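Local coordinates for death on curing protein (Enterobacteria phage P1, PDB 3DD7) that acts as the toxin of a prophage toxin-antitoxin pair, a Fic/Doc-family protein that probably blocks translation and is inhibited by its partner Phd, at residues V60-G65 and K73-N78; E53-Y58 and D116-L121; E8-H13 and P24-P29; A98-G103 and S112-T117. The protein carries 2 engineered substitutions. All coordinates share one frame; numbering follows the deposited sequence. Where two conformers were deposited one is given.

Interaction 1: residues V60-G65 and K73-N78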
loop_
_atom_site.group_PDB
_atom_site.type_symbol
_atom_site.label_atom_id
_atom_site.label_comp_id
_atom_site.label_asym_id
_atom_site.label_seq_id
_atom_site.Cartn_x
_atom_site.Cartn_y
_atom_site.Cartn_z
ATOM N N VAL A 60 1.206 4.962 -3.735
ATOM C CA VAL A 60 2.303 5.595 -4.470
ATOM C C VAL A 60 3.500 5.882 -3.546
ATOM O O VAL A 60 4.662 5.625 -3.912
ATOM C CB VAL A 60 1.856 6.873 -5.226
ATOM C CG1 VAL A 60 3.042 7.560 -5.945
ATOM C CG2 VAL A 60 0.774 6.549 -6.248
ATOM N N ALA A 61 3.225 6.400 -2.347
ATOM C CA ALA A 61 4.314 6.790 -1.434
ATOM C C ALA A 61 5.220 5.610 -1.064
ATOM O O ALA A 61 6.457 5.734 -1.054
ATOM C CB ALA A 61 3.765 7.487 -0.192
ATOM N N THR A 62 4.614 4.457 -0.801
ATOM C CA THR A 62 5.377 3.263 -0.449
ATOM C C THR A 62 6.015 2.633 -1.690
ATOM O O THR A 62 7.185 2.232 -1.661
ATOM C CB THR A 62 4.510 2.273 0.343
ATOM O OG1 THR A 62 4.154 2.909 1.576
ATOM C CG2 THR A 62 5.268 0.994 0.659
ATOM N N ALA A 63 5.260 2.591 -2.782
ATOM C CA ALA A 63 5.763 1.986 -4.004
ATOM C C ALA A 63 7.027 2.681 -4.519
ATOM O O ALA A 63 7.932 2.022 -5.039
ATOM C CB ALA A 63 4.669 1.931 -5.073
ATOM N N ARG A 64 7.101 3.999 -4.338
ATOM C CA ARG A 64 8.246 4.800 -4.803
ATOM C C ARG A 64 9.305 5.064 -3.737
ATOM O O ARG A 64 10.389 5.573 -4.050
ATOM C CB ARG A 64 7.765 6.151 -5.326
ATOM C CG ARG A 64 6.907 6.030 -6.520
ATOM C CD ARG A 64 6.633 7.360 -7.161
ATOM N NE ARG A 64 5.566 7.113 -8.102
ATOM C CZ ARG A 64 4.855 8.021 -8.752
ATOM N NH1 ARG A 64 5.081 9.327 -8.586
ATOM N NH2 ARG A 64 3.898 7.585 -9.565
ATOM N N GLY A 65 8.987 4.724 -2.493
ATOM C CA GLY A 65 9.750 5.204 -1.341
ATOM C C GLY A 65 10.979 4.394 -0.959
ATOM O O GLY A 65 11.849 4.907 -0.244
ATOM N N LYS A 73 6.652 -3.056 -3.437
ATOM C CA LYS A 73 5.399 -3.016 -4.206
ATOM C C LYS A 73 4.296 -3.797 -3.495
ATOM O O LYS A 73 3.159 -3.312 -3.383
ATOM C CB LYS A 73 5.594 -3.501 -5.642
ATOM C CG LYS A 73 6.498 -2.580 -6.487
ATOM C CD LYS A 73 6.699 -3.133 -7.885
ATOM C CE LYS A 73 7.504 -4.442 -7.915
ATOM N NZ LYS A 73 8.960 -4.145 -7.796
ATOM N N ARG A 74 4.622 -4.992 -3.005
ATOM C CA ARG A 74 3.631 -5.765 -2.246
ATOM C C ARG A 74 3.119 -4.976 -1.050
ATOM O O ARG A 74 1.907 -4.930 -0.799
ATOM C CB ARG A 74 4.189 -7.121 -1.815
ATOM C CG ARG A 74 4.088 -8.166 -2.908
ATOM C CD ARG A 74 4.759 -9.460 -2.411
ATOM N NE ARG A 74 6.209 -9.447 -2.605
ATOM C CZ ARG A 74 7.087 -10.143 -1.874
ATOM N NH1 ARG A 74 6.693 -10.826 -0.808
ATOM N NH2 ARG A 74 8.375 -10.122 -2.191
ATOM N N THR A 75 4.035 -4.319 -0.340
ATOM C CA THR A 75 3.660 -3.617 0.882
ATOM C C THR A 75 2.819 -2.417 0.489
ATOM O O THR A 75 1.840 -2.118 1.154
ATOM C CB THR A 75 4.906 -3.236 1.710
ATOM O OG1 THR A 75 5.630 -4.444 2.036
ATOM C CG2 THR A 75 4.509 -2.464 2.982
ATOM N N ALA A 76 3.182 -1.776 -0.625
ATOM C CA ALA A 76 2.448 -0.611 -1.135
ATOM C C ALA A 76 0.984 -1.009 -1.389
ATOM O O ALA A 76 0.068 -0.412 -0.839
ATOM C CB ALA A 76 3.084 -0.111 -2.407
ATOM N N LEU A 77 0.804 -2.068 -2.183
ATOM C CA LEU A 77 -0.525 -2.568 -2.559
ATOM C C LEU A 77 -1.383 -3.006 -1.360
ATOM O O LEU A 77 -2.515 -2.542 -1.194
ATOM C CB LEU A 77 -0.416 -3.704 -3.585
ATOM C CG LEU A 77 -1.763 -4.297 -3.991
ATOM C CD1 LEU A 77 -2.671 -3.211 -4.597
ATOM C CD2 LEU A 77 -1.556 -5.421 -4.976
ATOM N N ASN A 78 -0.827 -3.885 -0.537
ATOM C CA ASN A 78 -1.557 -4.426 0.606
ATOM C C ASN A 78 -1.911 -3.336 1.618
ATOM O O ASN A 78 -3.011 -3.367 2.177
ATOM C CB ASN A 78 -0.767 -5.575 1.261
ATOM C CG ASN A 78 -0.738 -6.842 0.399
ATOM O OD1 ASN A 78 -1.549 -7.763 0.591
ATOM N ND2 ASN A 78 0.201 -6.909 -0.526
#
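With chi1 at -64°, T62 places OG1 beside its own backbone N and extends CG2 straight out at A76, where the methyl rests on the backbone of the facing turn, 3.7 Å from A76 N. Its OG1 is thereby turned back onto its own helix, where it makes a weak hydrogen bond to Y58 O. The next residue, A63, meets A76 methyl to methyl, CB to CB at 3.7 Å, and A76 CB also lies 3.5 Å from A63 N. These short side chains let the antiparallel axes (176°) come within 7.8 Å of each other, and the CA atoms of T62 and A76 within 4.9 Å. At the edge of the contact T75 CG2 brushes T62 CG2, while T75 OG1 is bonded to A71 O. On the far side of helix 72-86, R74 O is gripped twice, by N78 N and by N78 ND2; the latter bond is nearly straight (177°) though its donor stands above the carbonyl plane. The ND2 also reaches the bound peptide. Such a close antiparallel pair, bridged by the loop carrying the signature sequence, is the core of the Fic/Doc fold, and K73-R74 belong to the end of that signature.

Interaction 2: residues E53-Y58 and D116-L121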
loop_
_atom_site.group_PDB
_atom_site.type_symbol
_atom_site.label_atom_id
_atom_site.label_comp_id
_atom_site.label_asym_id
_atom_site.label_seq_id
_atom_site.Cartn_x
_atom_site.Cartn_y
_atom_site.Cartn_z
ATOM N N GLU A 53 -8.404 8.610 -2.942
ATOM C CA GLU A 53 -7.221 9.474 -3.066
ATOM C C GLU A 53 -6.214 9.159 -1.966
ATOM O O GLU A 53 -5.026 9.027 -2.230
ATOM C CB GLU A 53 -7.550 10.978 -3.054
ATOM C CG GLU A 53 -6.778 11.710 -4.197
ATOM C CD GLU A 53 -5.926 12.923 -3.798
ATOM O OE1 GLU A 53 -4.700 12.889 -4.082
ATOM O OE2 GLU A 53 -6.460 13.931 -3.270
ATOM N N VAL A 54 -6.701 9.019 -0.734
ATOM C CA VAL A 54 -5.834 8.672 0.394
ATOM C C VAL A 54 -5.183 7.298 0.190
ATOM O O VAL A 54 -3.971 7.182 0.314
ATOM C CB VAL A 54 -6.548 8.781 1.756
ATOM C CG1 VAL A 54 -5.550 8.578 2.899
ATOM C CG2 VAL A 54 -7.210 10.173 1.893
ATOM N N SER A 55 -5.980 6.276 -0.146
ATOM C CA SER A 55 -5.427 4.947 -0.435
ATOM C C SER A 55 -4.345 5.028 -1.504
ATOM O O SER A 55 -3.277 4.423 -1.369
ATOM C CB SER A 55 -6.520 3.970 -0.876
ATOM O OG SER A 55 -5.972 2.697 -1.180
ATOM N N ALA A 56 -4.621 5.781 -2.560
ATOM C CA ALA A 56 -3.648 5.968 -3.642
ATOM C C ALA A 56 -2.340 6.615 -3.146
ATOM O O ALA A 56 -1.258 6.260 -3.628
ATOM C CB ALA A 56 -4.250 6.790 -4.764
ATOM N N THR A 57 -2.453 7.567 -2.218
ATOM C CA THR A 57 -1.291 8.289 -1.688
ATOM C C THR A 57 -0.408 7.304 -0.916
ATOM O O THR A 57 0.819 7.280 -1.107
ATOM C CB THR A 57 -1.714 9.504 -0.811
ATOM O OG1 THR A 57 -2.662 10.304 -1.522
ATOM C CG2 THR A 57 -0.524 10.390 -0.480
ATOM N N TYR A 58 -1.028 6.459 -0.082
ATOM C CA TYR A 58 -0.273 5.369 0.561
ATOM C C TYR A 58 0.389 4.460 -0.469
ATOM O O TYR A 58 1.566 4.112 -0.329
ATOM C CB TYR A 58 -1.145 4.503 1.456
ATOM C CG TYR A 58 -1.400 5.073 2.837
ATOM C CD1 TYR A 58 -0.452 4.944 3.860
ATOM C CD2 TYR A 58 -2.585 5.736 3.113
ATOM C CE1 TYR A 58 -0.692 5.469 5.129
ATOM C CE2 TYR A 58 -2.855 6.245 4.382
ATOM C CZ TYR A 58 -1.899 6.121 5.386
ATOM O OH TYR A 58 -2.154 6.635 6.643
ATOM N N ASP A 116 -8.155 6.810 -9.329
ATOM C CA ASP A 116 -9.221 6.598 -10.309
ATOM C C ASP A 116 -9.465 5.109 -10.508
ATOM O O ASP A 116 -10.609 4.661 -10.611
ATOM C CB ASP A 116 -8.882 7.260 -11.654
ATOM C CG ASP A 116 -9.103 8.764 -11.650
ATOM O OD1 ASP A 116 -9.911 9.257 -10.841
ATOM O OD2 ASP A 116 -8.472 9.460 -12.483
ATOM N N THR A 117 -8.385 4.343 -10.540
ATOM C CA THR A 117 -8.490 2.903 -10.741
ATOM C C THR A 117 -9.077 2.220 -9.504
ATOM O O THR A 117 -9.967 1.372 -9.617
ATOM C CB THR A 117 -7.137 2.290 -11.129
ATOM O OG1 THR A 117 -6.680 2.932 -12.330
ATOM C CG2 THR A 117 -7.268 0.794 -11.375
ATOM N N LEU A 118 -8.567 2.573 -8.331
ATOM C CA LEU A 118 -9.092 1.999 -7.084
ATOM C C LEU A 118 -10.584 2.314 -6.940
ATOM O O LEU A 118 -11.364 1.462 -6.492
ATOM C CB LEU A 118 -8.322 2.532 -5.869
ATOM C CG LEU A 118 -6.840 2.150 -5.783
ATOM C CD1 LEU A 118 -6.218 2.741 -4.499
ATOM C CD2 LEU A 118 -6.654 0.670 -5.859
ATOM N N ARG A 119 -10.981 3.533 -7.310
ATOM C CA ARG A 119 -12.384 3.936 -7.207
ATOM C C ARG A 119 -13.258 3.104 -8.158
ATOM O O ARG A 119 -14.371 2.701 -7.800
ATOM C CB ARG A 119 -12.540 5.437 -7.489
ATOM C CG ARG A 119 -13.938 6.006 -7.205
ATOM C CD ARG A 119 -13.986 7.508 -7.523
ATOM N NE ARG A 119 -13.189 8.284 -6.573
ATOM C CZ ARG A 119 -12.013 8.835 -6.853
ATOM N NH1 ARG A 119 -11.478 8.705 -8.063
ATOM N NH2 ARG A 119 -11.362 9.511 -5.929
ATOM N N ARG A 120 -12.764 2.854 -9.372
ATOM C CA ARG A 120 -13.502 1.991 -10.295
ATOM C C ARG A 120 -13.651 0.595 -9.716
ATOM O O ARG A 120 -14.743 0.033 -9.730
ATOM C CB ARG A 120 -12.847 1.923 -11.672
ATOM C CG ARG A 120 -13.367 0.789 -12.554
ATOM C CD ARG A 120 -12.882 0.923 -13.978
ATOM N NE ARG A 120 -11.427 0.854 -14.111
ATOM C CZ ARG A 120 -10.741 -0.293 -14.164
ATOM N NH1 ARG A 120 -11.369 -1.461 -14.062
ATOM N NH2 ARG A 120 -9.418 -0.277 -14.319
ATOM N N LEU A 121 -12.547 0.042 -9.215
ATOM C CA LEU A 121 -12.552 -1.324 -8.702
ATOM C C LEU A 121 -13.448 -1.483 -7.482
ATOM O O LEU A 121 -14.256 -2.416 -7.433
ATOM C CB LEU A 121 -11.127 -1.802 -8.391
ATOM C CG LEU A 121 -10.242 -2.072 -9.617
ATOM C CD1 LEU A 121 -8.815 -2.338 -9.192
ATOM C CD2 LEU A 121 -10.791 -3.256 -10.456
#
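L118 points its branched end at the flank of helix 51-65, and its CD1 methyl settles between S55 and A56. The methyl lies 3.8 Å from S55 CB and 3.9 Å from A56 N, so it touches backbone as well as side chain. The rotation about the first bond (chi1 -65°) sets L118 CG beside its own backbone N, which aims the branch across the gap. S55 was modelled in two conformers; in the one described, OG also borders CD1, and its hydroxyl is hydrogen-bonded to A80 O of helix 72-86, but the closeness to CD1 is less certain. R119 runs alongside at the margin, its guanidinium oblique to E53 N, with NH2 4.3 Å away. The two nitrogens are brought near by a common partner, D50 OD1, which accepts from E53 N and forms a salt bridge with R119 NH2. D50 is the main partner of the guanidinium; R119 NH1 adds a long, weak salt bridge, in the guanidinium plane, to D116 OD1 at 3.2 Å. A buried leucine methyl with an arginine at the margin, between helices running at 126°, is how the C-terminal helix of this all-helical Fic/Doc fold docks onto its central helix.

Interaction 3: residues E8-H13 and P24-P29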
loop_
_atom_site.group_PDB
_atom_site.type_symbol
_atom_site.label_atom_id
_atom_site.label_comp_id
_atom_site.label_asym_id
_atom_site.label_seq_id
_atom_site.Cartn_x
_atom_site.Cartn_y
_atom_site.Cartn_z
ATOM N N GLU A 8 3.057 -0.171 11.792
ATOM C CA GLU A 8 2.121 -1.089 11.164
ATOM C C GLU A 8 2.549 -1.404 9.738
ATOM O O GLU A 8 2.429 -2.535 9.291
ATOM C CB GLU A 8 0.710 -0.524 11.168
ATOM C CG GLU A 8 -0.327 -1.523 10.724
ATOM C CD GLU A 8 -1.719 -1.151 11.195
ATOM O OE1 GLU A 8 -2.103 0.036 11.085
ATOM O OE2 GLU A 8 -2.420 -2.046 11.704
ATOM N N LEU A 9 3.039 -0.397 9.021
ATOM C CA LEU A 9 3.513 -0.615 7.654
ATOM C C LEU A 9 4.655 -1.617 7.669
ATOM O O LEU A 9 4.699 -2.565 6.878
ATOM C CB LEU A 9 3.998 0.687 7.041
ATOM C CG LEU A 9 4.366 0.554 5.564
ATOM C CD1 LEU A 9 3.075 0.619 4.737
ATOM C CD2 LEU A 9 5.349 1.633 5.150
ATOM N N ILE A 10 5.592 -1.393 8.578
ATOM C CA ILE A 10 6.719 -2.302 8.744
ATOM C C ILE A 10 6.262 -3.744 9.088
ATOM O O ILE A 10 6.740 -4.714 8.491
ATOM C CB ILE A 10 7.706 -1.746 9.797
ATOM C CG1 ILE A 10 8.186 -0.340 9.376
ATOM C CG2 ILE A 10 8.873 -2.708 10.010
ATOM C CD1 ILE A 10 9.036 0.384 10.427
ATOM N N ALA A 11 5.349 -3.885 10.045
ATOM C CA ALA A 11 4.878 -5.216 10.444
ATOM C C ALA A 11 4.185 -5.913 9.263
ATOM O O ALA A 11 4.345 -7.122 9.054
ATOM C CB ALA A 11 3.948 -5.120 11.632
ATOM N N LEU A 12 3.430 -5.141 8.489
ATOM C CA LEU A 12 2.732 -5.680 7.327
ATOM C C LEU A 12 3.749 -6.180 6.299
ATOM O O LEU A 12 3.627 -7.289 5.794
ATOM C CB LEU A 12 1.815 -4.626 6.707
ATOM C CG LEU A 12 0.930 -5.037 5.528
ATOM C CD1 LEU A 12 -0.193 -4.012 5.372
ATOM C CD2 LEU A 12 1.717 -5.163 4.196
ATOM N N HIS A 13 4.748 -5.360 5.994
ATOM C CA HIS A 13 5.880 -5.815 5.172
ATOM C C HIS A 13 6.513 -7.112 5.682
ATOM O O HIS A 13 6.726 -8.051 4.910
ATOM C CB HIS A 13 6.942 -4.723 5.078
ATOM C CG HIS A 13 8.252 -5.198 4.525
ATOM N ND1 HIS A 13 9.263 -5.690 5.319
ATOM C CD2 HIS A 13 8.734 -5.202 3.263
ATOM C CE1 HIS A 13 10.300 -6.008 4.569
ATOM N NE2 HIS A 13 10.007 -5.722 3.313
ATOM N N PRO A 24 14.809 -9.618 3.685
ATOM C CA PRO A 24 14.284 -8.921 4.860
ATOM C C PRO A 24 14.862 -7.517 5.007
ATOM O O PRO A 24 15.898 -7.197 4.398
ATOM C CB PRO A 24 14.766 -9.799 6.020
ATOM C CG PRO A 24 16.087 -10.371 5.513
ATOM C CD PRO A 24 15.819 -10.639 4.041
ATOM N N GLY A 25 14.190 -6.696 5.812
ATOM C CA GLY A 25 14.824 -5.520 6.394
ATOM C C GLY A 25 14.530 -4.199 5.713
ATOM O O GLY A 25 14.044 -4.160 4.575
ATOM N N MET A 26 14.873 -3.117 6.405
ATOM C CA MET A 26 14.646 -1.769 5.892
ATOM C C MET A 26 15.901 -1.182 5.244
ATOM O O MET A 26 17.016 -1.422 5.706
ATOM C CB MET A 26 14.085 -0.863 6.998
ATOM C CG MET A 26 12.664 -1.259 7.426
ATOM S SD MET A 26 11.908 -0.294 8.751
ATOM C CE MET A 26 13.062 -0.566 10.095
ATOM N N SER A 27 15.700 -0.418 4.167
ATOM C CA SER A 27 16.794 0.226 3.428
ATOM C C SER A 27 17.546 1.226 4.280
ATOM O O SER A 27 18.760 1.370 4.167
ATOM C CB SER A 27 16.259 0.972 2.201
ATOM O OG SER A 27 15.700 0.087 1.252
ATOM N N ASP A 28 16.805 1.922 5.126
ATOM C CA ASP A 28 17.327 3.025 5.898
ATOM C C ASP A 28 16.376 3.171 7.075
ATOM O O ASP A 28 15.169 3.339 6.866
ATOM C CB ASP A 28 17.320 4.299 5.037
ATOM C CG ASP A 28 18.032 5.469 5.692
ATOM O OD1 ASP A 28 18.995 5.263 6.464
ATOM O OD2 ASP A 28 17.638 6.620 5.406
ATOM N N PRO A 29 16.900 3.064 8.311
ATOM C CA PRO A 29 16.085 3.371 9.484
ATOM C C PRO A 29 15.587 4.808 9.408
ATOM O O PRO A 29 16.362 5.724 9.105
ATOM C CB PRO A 29 17.069 3.227 10.654
ATOM C CG PRO A 29 18.132 2.328 10.150
ATOM C CD PRO A 29 18.267 2.657 8.685
#
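I10 and M26 make the close part of this contact, crossing at about a right angle. The CD1 methyl of I10 lies against M26 SD at 3.4 Å, and CG1 follows at 3.8 Å from the same sulfur. The bend of M26 at chi3 (-60°) leaves the sulfur foremost, with CE 4.1 Å from I10 CD1. A second conformer of M26 was also deposited; all these separations belong to one of its two states, so the shortest approach is doubtful. Further along helix 6-20 the fit is looser. H13 turns the edge of its imidazole to the G25 backbone, with CE1 4.1 Å from G25 N, a van der Waals approach near the ring plane. The ring is held largely from elsewhere, by a hydrogen bond from NE2 to D70 O and by F68, which stacks on it. G25, with phi at 100°, lets the chain run extended past the ring edge, and P24 beyond it is exposed. Segment 24-29 is itself tied to the loop following helix 51-65, through backbone bonds of G25 with N69 and of S27 with I67, a pairing consistent with the flap that borders the active-site loop in Fic proteins. The contact with helix 6-20 is therefore weakly polar at most: a sulfur on methyls and an imidazole edge, suited to apolar contact and shape, while the direction-setting bonds come from the neighbouring loop.

Interaction 4: residues A98-G103 and S112-T117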
loop_
_atom_site.group_PDB
_atom_site.type_symbol
_atom_site.label_atom_id
_atom_site.label_comp_id
_atom_site.label_asym_id
_atom_site.label_seq_id
_atom_site.Cartn_x
_atom_site.Cartn_y
_atom_site.Cartn_z
ATOM N N ALA A 98 -1.537 -5.808 -9.974
ATOM C CA ALA A 98 -0.091 -5.963 -10.146
ATOM C C ALA A 98 0.492 -4.876 -11.060
ATOM O O ALA A 98 1.413 -4.148 -10.646
ATOM C CB ALA A 98 0.264 -7.371 -10.655
ATOM N N ASP A 99 -0.060 -4.736 -12.276
ATOM C CA ASP A 99 0.436 -3.745 -13.246
ATOM C C ASP A 99 0.223 -2.321 -12.730
ATOM O O ASP A 99 1.042 -1.436 -13.003
ATOM C CB ASP A 99 -0.233 -3.881 -14.627
ATOM C CG ASP A 99 0.055 -5.210 -15.308
ATOM O OD1 ASP A 99 1.120 -5.815 -15.070
ATOM O OD2 ASP A 99 -0.800 -5.642 -16.115
ATOM N N LEU A 100 -0.869 -2.115 -11.976
ATOM C CA LEU A 100 -1.170 -0.807 -11.379
ATOM C C LEU A 100 -0.045 -0.417 -10.434
ATOM O O LEU A 100 0.477 0.702 -10.477
ATOM C CB LEU A 100 -2.513 -0.837 -10.621
ATOM C CG LEU A 100 -2.966 0.467 -9.927
ATOM C CD1 LEU A 100 -3.184 1.589 -10.967
ATOM C CD2 LEU A 100 -4.235 0.233 -9.065
ATOM N N THR A 101 0.344 -1.378 -9.605
ATOM C CA THR A 101 1.311 -1.131 -8.557
ATOM C C THR A 101 2.679 -0.904 -9.168
ATOM O O THR A 101 3.385 0.004 -8.744
ATOM C CB THR A 101 1.290 -2.273 -7.542
ATOM O OG1 THR A 101 -0.054 -2.430 -7.063
ATOM C CG2 THR A 101 2.225 -1.996 -6.343
ATOM N N VAL A 102 3.046 -1.714 -10.163
ATOM C CA VAL A 102 4.313 -1.523 -10.891
ATOM C C VAL A 102 4.345 -0.125 -11.530
ATOM O O VAL A 102 5.333 0.616 -11.407
ATOM C CB VAL A 102 4.538 -2.635 -11.961
ATOM C CG1 VAL A 102 5.782 -2.361 -12.811
ATOM C CG2 VAL A 102 4.640 -3.997 -11.291
ATOM N N GLY A 103 3.251 0.256 -12.187
ATOM C CA GLY A 103 3.184 1.569 -12.818
ATOM C C GLY A 103 3.339 2.711 -11.830
ATOM O O GLY A 103 3.978 3.729 -12.135
ATOM N N SER A 112 -3.444 10.525 -8.538
ATOM C CA SER A 112 -4.787 10.751 -9.080
ATOM C C SER A 112 -5.250 9.558 -9.925
ATOM O O SER A 112 -6.384 9.074 -9.802
ATOM C CB SER A 112 -4.795 12.039 -9.919
ATOM O OG SER A 112 -6.070 12.290 -10.477
ATOM N N SER A 113 -4.361 9.087 -10.792
ATOM C CA SER A 113 -4.699 7.979 -11.675
ATOM C C SER A 113 -4.867 6.659 -10.896
ATOM O O SER A 113 -5.772 5.863 -11.184
ATOM C CB SER A 113 -3.657 7.886 -12.785
ATOM O OG SER A 113 -3.594 9.128 -13.495
ATOM N N VAL A 114 -3.994 6.423 -9.918
ATOM C CA VAL A 114 -4.151 5.248 -9.056
ATOM C C VAL A 114 -5.500 5.307 -8.329
ATOM O O VAL A 114 -6.252 4.315 -8.288
ATOM C CB VAL A 114 -2.968 5.076 -8.060
ATOM C CG1 VAL A 114 -3.267 3.925 -7.120
ATOM C CG2 VAL A 114 -1.692 4.768 -8.842
ATOM N N ALA A 115 -5.831 6.485 -7.808
ATOM C CA ALA A 115 -7.117 6.664 -7.128
ATOM C C ALA A 115 -8.281 6.379 -8.072
ATOM O O ALA A 115 -9.268 5.756 -7.664
ATOM C CB ALA A 115 -7.235 8.056 -6.515
ATOM N N ASP A 116 -8.155 6.810 -9.329
ATOM C CA ASP A 116 -9.221 6.598 -10.309
ATOM C C ASP A 116 -9.465 5.109 -10.508
ATOM O O ASP A 116 -10.609 4.661 -10.611
ATOM C CB ASP A 116 -8.882 7.260 -11.654
ATOM C CG ASP A 116 -9.103 8.764 -11.650
ATOM O OD1 ASP A 116 -9.911 9.257 -10.841
ATOM O OD2 ASP A 116 -8.472 9.460 -12.483
ATOM N N THR A 117 -8.385 4.343 -10.540
ATOM C CA THR A 117 -8.490 2.903 -10.741
ATOM C C THR A 117 -9.077 2.220 -9.504
ATOM O O THR A 117 -9.967 1.372 -9.617
ATOM C CB THR A 117 -7.137 2.290 -11.129
ATOM O OG1 THR A 117 -6.680 2.932 -12.330
ATOM C CG2 THR A 117 -7.268 0.794 -11.375
#
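This is an apolar helix-to-helix contact between two consecutive short helices, 97-105 and 111-122, in the C-terminal part of the chain, and it is buried although it lies toward one side of the molecule. L100 carries it. Its CG is anti to the backbone N (chi1 180°), which throws the isobutyl group straight at the opposite helix, where it meets T117 tip to tip. The two methyls of L100 share the work: CD2 lies 3.9 Å from T117 CG2, while CD1 lies 4.0 Å from T117 CB, so the leucine fork straddles the end of the threonine. The same CD1 reaches V114, one turn earlier, at 4.1 Å from V114 CG2. L100 is thus received by a pair of residues three positions apart on one face of helix 111-122. From T117 it is CG2, anti to the backbone N, that makes the nearest approach to L100, with CB and OG1 also against CD1. The two helices are also joined at their connecting end, where G103 and I109 are linked by a backbone hydrogen bond, and T106 OG1 lies within hydrogen-bonding reach of the carbonyl oxygens of both V102 and G103. I109 completes the apolar cluster by packing on both L100 and V114. Beyond this pair, helix 111-122 packs through V114 on A56, L59 and V60 of helix 51-65, and helix 97-105 packs through T101 on K73 and L77 of helix 72-86, in an all-alpha fold that contains no strand.

From the N terminus, interaction 3 closes first, drawing the loop after helix 6-20 back onto that helix. Interaction 2 opens next, at 53-58, and closes only at 116-121, the longest of the four loops. Interaction 1 is nested inside it, joining the adjoining 60-65 to 73-78, and interaction 4 (98-103 with 112-117) follows in series, ending on the same stretch as interaction 2 and sharing D116 and T117 with it. Interaction 1 touches interaction 3 through T75 on H13 and interaction 4 through V60 on V114, while interaction 2 packs against interaction 4 through A56 on A115. Interactions 2 and 3, on opposite sides of the centre, do not meet.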